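Local coordinates for lipid-transfer protein (Thermomonospora curvata, PDB 6OK1) that is of unknown exact function but has the two-domain thiolase fold of the thiolase-like lipid-transfer proteins, at residues A[151-156]-A[204-209]. Residues are numbered along the deposited sequence; the frame is centred on the assembly and turned at random.
Sequences WVAMFA and WIVEPL
Ala153 turns its methyl toward Val206, Pro208 and Leu209, and apolar packing carries the contact. Val206 reaches it with CG2, anti to the backbone N, at 3.7 Å from Ala153 CB. From Leu209, CD1 lies 3.8 Å from Ala153 CA and equally near its CB, while CD2 makes a looser touch on Val152 CG1 (4.3 Å). The Pro208 ring spans Ala153 and Ala156, about one turn apart on the helix: CD packs 3.9 Å from Ala153 CB, and CG sits 3.7 Å from Ala156 CB. The small alanine side chains allow the backbones to approach, Ala153 CA lying 6.1 Å from Pro208 CA.

Carbonyl oxygens add van der Waals contacts, Glu207 O on Ala153 CB (3.7 Å) and Ala153 O on Pro208 CD. Within the loop, the peptide before Pro208 is cis, Leu209 N bonds to Val206 O at 2.7 Å, and Ile205 and Val206 both face Leu209 in a classic beta bulge.

Glu207 OE2 is hydrogen-bonded to a polar side chain of a neighbouring protein chain, with which Val206 and Glu207 also form an antiparallel ladder. The contact packs helix 148-163 against the link from helix 196-201 to strand 209-210, beside the interface; Val152 also touches Met256 and Phe297, in loops of the same chain.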
ATOM      1  N   TRP A 151      16.649  -3.901 -16.499  1.00 19.81           N
ATOM      2  CA  TRP A 151      16.316  -2.511 -16.217  1.00 17.35           C
ATOM      3  C   TRP A 151      17.512  -1.780 -15.623  1.00 20.97           C
ATOM      4  O   TRP A 151      17.762  -0.622 -15.968  1.00 21.36           O
ATOM      5  CB  TRP A 151      15.083  -2.421 -15.292  1.00 17.94           C
ATOM      6  CG  TRP A 151      13.884  -3.019 -15.880  1.00 17.21           C
ATOM      7  CD1 TRP A 151      13.590  -3.107 -17.193  1.00 21.36           C
ATOM      8  CD2 TRP A 151      12.816  -3.697 -15.179  1.00 18.41           C
ATOM      9  NE1 TRP A 151      12.402  -3.801 -17.369  1.00 22.11           N
ATOM     10  CE2 TRP A 151      11.909  -4.157 -16.148  1.00 21.91           C
ATOM     11  CE3 TRP A 151      12.550  -3.946 -13.823  1.00 23.38           C
ATOM     12  CZ2 TRP A 151      10.762  -4.863 -15.824  1.00 22.29           C
ATOM     13  CZ3 TRP A 151      11.403  -4.637 -13.494  1.00 25.98           C
ATOM     14  CH2 TRP A 151      10.529  -5.101 -14.495  1.00 23.64           C
ATOM     15  N   VAL A 152      18.266  -2.448 -14.740  1.00 20.81           N
ATOM     16  CA  VAL A 152      19.448  -1.862 -14.122  1.00 20.67           C
ATOM     17  C   VAL A 152      20.566  -1.748 -15.143  1.00 19.37           C
ATOM     18  O   VAL A 152      21.322  -0.766 -15.158  1.00 19.49           O
ATOM     19  CB  VAL A 152      19.887  -2.694 -12.895  1.00 21.16           C
ATOM     20  CG1 VAL A 152      21.269  -2.242 -12.380  1.00 23.83           C
ATOM     21  CG2 VAL A 152      18.846  -2.586 -11.759  1.00 23.52           C
ATOM     22  N   ALA A 153      20.688  -2.751 -16.009  1.00 19.68           N
ATOM     23  CA  ALA A 153      21.772  -2.768 -16.986  1.00 20.12           C
ATOM     24  C   ALA A 153      21.712  -1.565 -17.902  1.00 21.19           C
ATOM     25  O   ALA A 153      22.759  -1.049 -18.315  1.00 19.41           O
ATOM     26  CB  ALA A 153      21.715  -4.048 -17.788  1.00 20.98           C
ATOM     27  N   MET A 154      20.505  -1.069 -18.200  1.00 19.04           N
ATOM     28  CA  MET A 154      20.379   0.093 -19.065  1.00 20.00           C
ATOM     29  C   MET A 154      21.038   1.325 -18.455  1.00 19.25           C
ATOM     30  O   MET A 154      21.704   2.106 -19.163  1.00 20.55           O
ATOM     31  CB  MET A 154      18.901   0.355 -19.365  1.00 22.40           C
ATOM     32  CG  MET A 154      18.681   1.322 -20.519  1.00 23.09           C
ATOM     33  SD  MET A 154      19.107   0.657 -22.124  1.00 20.32           S
ATOM     34  CE  MET A 154      17.656  -0.351 -22.434  1.00 21.20           C
ATOM     35  N   PHE A 155      20.910   1.498 -17.136  1.00 19.67           N
ATOM     36  CA  PHE A 155      21.616   2.567 -16.441  1.00 21.41           C
ATOM     37  C   PHE A 155      23.117   2.304 -16.395  1.00 21.59           C
ATOM     38  O   PHE A 155      23.932   3.208 -16.618  1.00 22.98           O
ATOM     39  CB  PHE A 155      21.115   2.705 -15.002  1.00 19.27           C
ATOM     40  CG  PHE A 155      19.687   3.142 -14.879  1.00 20.35           C
ATOM     41  CD1 PHE A 155      19.276   4.388 -15.374  1.00 24.20           C
ATOM     42  CD2 PHE A 155      18.758   2.351 -14.224  1.00 22.30           C
ATOM     43  CE1 PHE A 155      17.970   4.799 -15.244  1.00 20.65           C
ATOM     44  CE2 PHE A 155      17.440   2.780 -14.064  1.00 26.67           C
ATOM     45  CZ  PHE A 155      17.057   4.007 -14.578  1.00 21.66           C
ATOM     46  N   ALA A 156      23.497   1.085 -16.027  1.00 22.33           N
ATOM     47  CA  ALA A 156      24.914   0.780 -15.834  1.00 21.65           C
ATOM     48  C   ALA A 156      25.720   1.032 -17.109  1.00 23.66           C
ATOM     49  O   ALA A 156      26.833   1.576 -17.059  1.00 25.05           O
ATOM     50  CB  ALA A 156      25.047  -0.673 -15.379  1.00 22.92           C
ATOM     51  N   TRP A 204      27.555 -13.958 -18.472  1.00 22.40           N
ATOM     52  CA  TRP A 204      26.728 -12.775 -18.667  1.00 22.22           C
ATOM     53  C   TRP A 204      25.274 -13.121 -18.408  1.00 24.01           C
ATOM     54  O   TRP A 204      24.779 -14.157 -18.853  1.00 26.83           O
ATOM     55  CB  TRP A 204      26.866 -12.228 -20.087  1.00 23.83           C
ATOM     56  CG  TRP A 204      28.175 -11.605 -20.414  1.00 25.74           C
ATOM     57  CD1 TRP A 204      29.067 -12.024 -21.359  1.00 36.36           C
ATOM     58  CD2 TRP A 204      28.731 -10.418 -19.833  1.00 24.76           C
ATOM     59  NE1 TRP A 204      30.158 -11.186 -21.386  1.00 32.68           N
ATOM     60  CE2 TRP A 204      29.980 -10.193 -20.454  1.00 31.41           C
ATOM     61  CE3 TRP A 204      28.312  -9.547 -18.835  1.00 28.56           C
ATOM     62  CZ2 TRP A 204      30.784  -9.112 -20.126  1.00 29.71           C
ATOM     63  CZ3 TRP A 204      29.114  -8.487 -18.502  1.00 26.36           C
ATOM     64  CH2 TRP A 204      30.339  -8.272 -19.153  1.00 27.03           C
ATOM     65  N   ILE A 205      24.582 -12.221 -17.713  1.00 21.16           N
ATOM     66  CA  ILE A 205      23.129 -12.255 -17.621  1.00 19.61           C
ATOM     67  C   ILE A 205      22.619 -11.263 -18.665  1.00 27.13           C
ATOM     68  O   ILE A 205      22.011 -11.645 -19.678  1.00 24.25           O
ATOM     69  CB  ILE A 205      22.670 -11.927 -16.190  1.00 21.63           C
ATOM     70  CG1 ILE A 205      23.178 -12.996 -15.207  1.00 23.93           C
ATOM     71  CG2 ILE A 205      21.152 -11.809 -16.098  1.00 23.52           C
ATOM     72  CD1 ILE A 205      22.711 -14.403 -15.546  1.00 26.45           C
ATOM     73  N   VAL A 206      22.902  -9.987 -18.444  1.00 23.09           N
ATOM     74  CA  VAL A 206      22.584  -8.926 -19.395  1.00 22.00           C
ATOM     75  C   VAL A 206      23.712  -7.911 -19.315  1.00 20.12           C
ATOM     76  O   VAL A 206      23.949  -7.323 -18.251  1.00 22.01           O
ATOM     77  CB  VAL A 206      21.218  -8.271 -19.100  1.00 23.81           C
ATOM     78  CG1 VAL A 206      21.033  -7.953 -17.608  1.00 22.69           C
ATOM     79  CG2 VAL A 206      21.028  -7.009 -19.941  1.00 21.61           C
ATOM     80  N   GLU A 207      24.445  -7.744 -20.414  1.00 21.57           N
ATOM     81  CA  GLU A 207      25.596  -6.863 -20.366  1.00 21.03           C
ATOM     82  C   GLU A 207      25.131  -5.488 -19.907  1.00 23.11           C
ATOM     83  O   GLU A 207      24.117  -4.987 -20.418  1.00 24.78           O
ATOM     84  CB  GLU A 207      26.283  -6.746 -21.728  1.00 22.92           C
ATOM     85  CG  GLU A 207      26.831  -8.081 -22.248  1.00 29.79           C
ATOM     86  CD  GLU A 207      27.599  -7.923 -23.562  1.00 29.15           C
ATOM     87  OE1 GLU A 207      28.409  -6.982 -23.673  1.00 41.04           O
ATOM     88  OE2 GLU A 207      27.360  -8.706 -24.494  1.00 29.03           O
ATOM     89  N   PRO A 208      25.853  -4.830 -18.989  1.00 22.65           N
ATOM     90  CA  PRO A 208      27.188  -5.193 -18.466  1.00 20.98           C
ATOM     91  C   PRO A 208      27.198  -5.957 -17.144  1.00 25.57           C
ATOM     92  O   PRO A 208      28.162  -5.830 -16.380  1.00 26.41           O
ATOM     93  CB  PRO A 208      27.839  -3.830 -18.280  1.00 24.05           C
ATOM     94  CG  PRO A 208      26.677  -2.970 -17.808  1.00 25.36           C
ATOM     95  CD  PRO A 208      25.512  -3.433 -18.643  1.00 24.48           C
ATOM     96  N   LEU A 209      26.142  -6.707 -16.854  1.00 21.80           N
ATOM     97  CA  LEU A 209      26.011  -7.422 -15.582  1.00 19.54           C
ATOM     98  C   LEU A 209      26.332  -8.904 -15.761  1.00 22.27           C
ATOM     99  O   LEU A 209      25.685  -9.599 -16.553  1.00 23.61           O
ATOM    100  CB  LEU A 209      24.599  -7.275 -15.005  1.00 21.85           C
ATOM    101  CG  LEU A 209      24.284  -5.959 -14.295  1.00 26.60           C
ATOM    102  CD1 LEU A 209      24.432  -4.766 -15.197  1.00 29.90           C
ATOM    103  CD2 LEU A 209      22.879  -6.015 -13.732  1.00 29.54           C
TER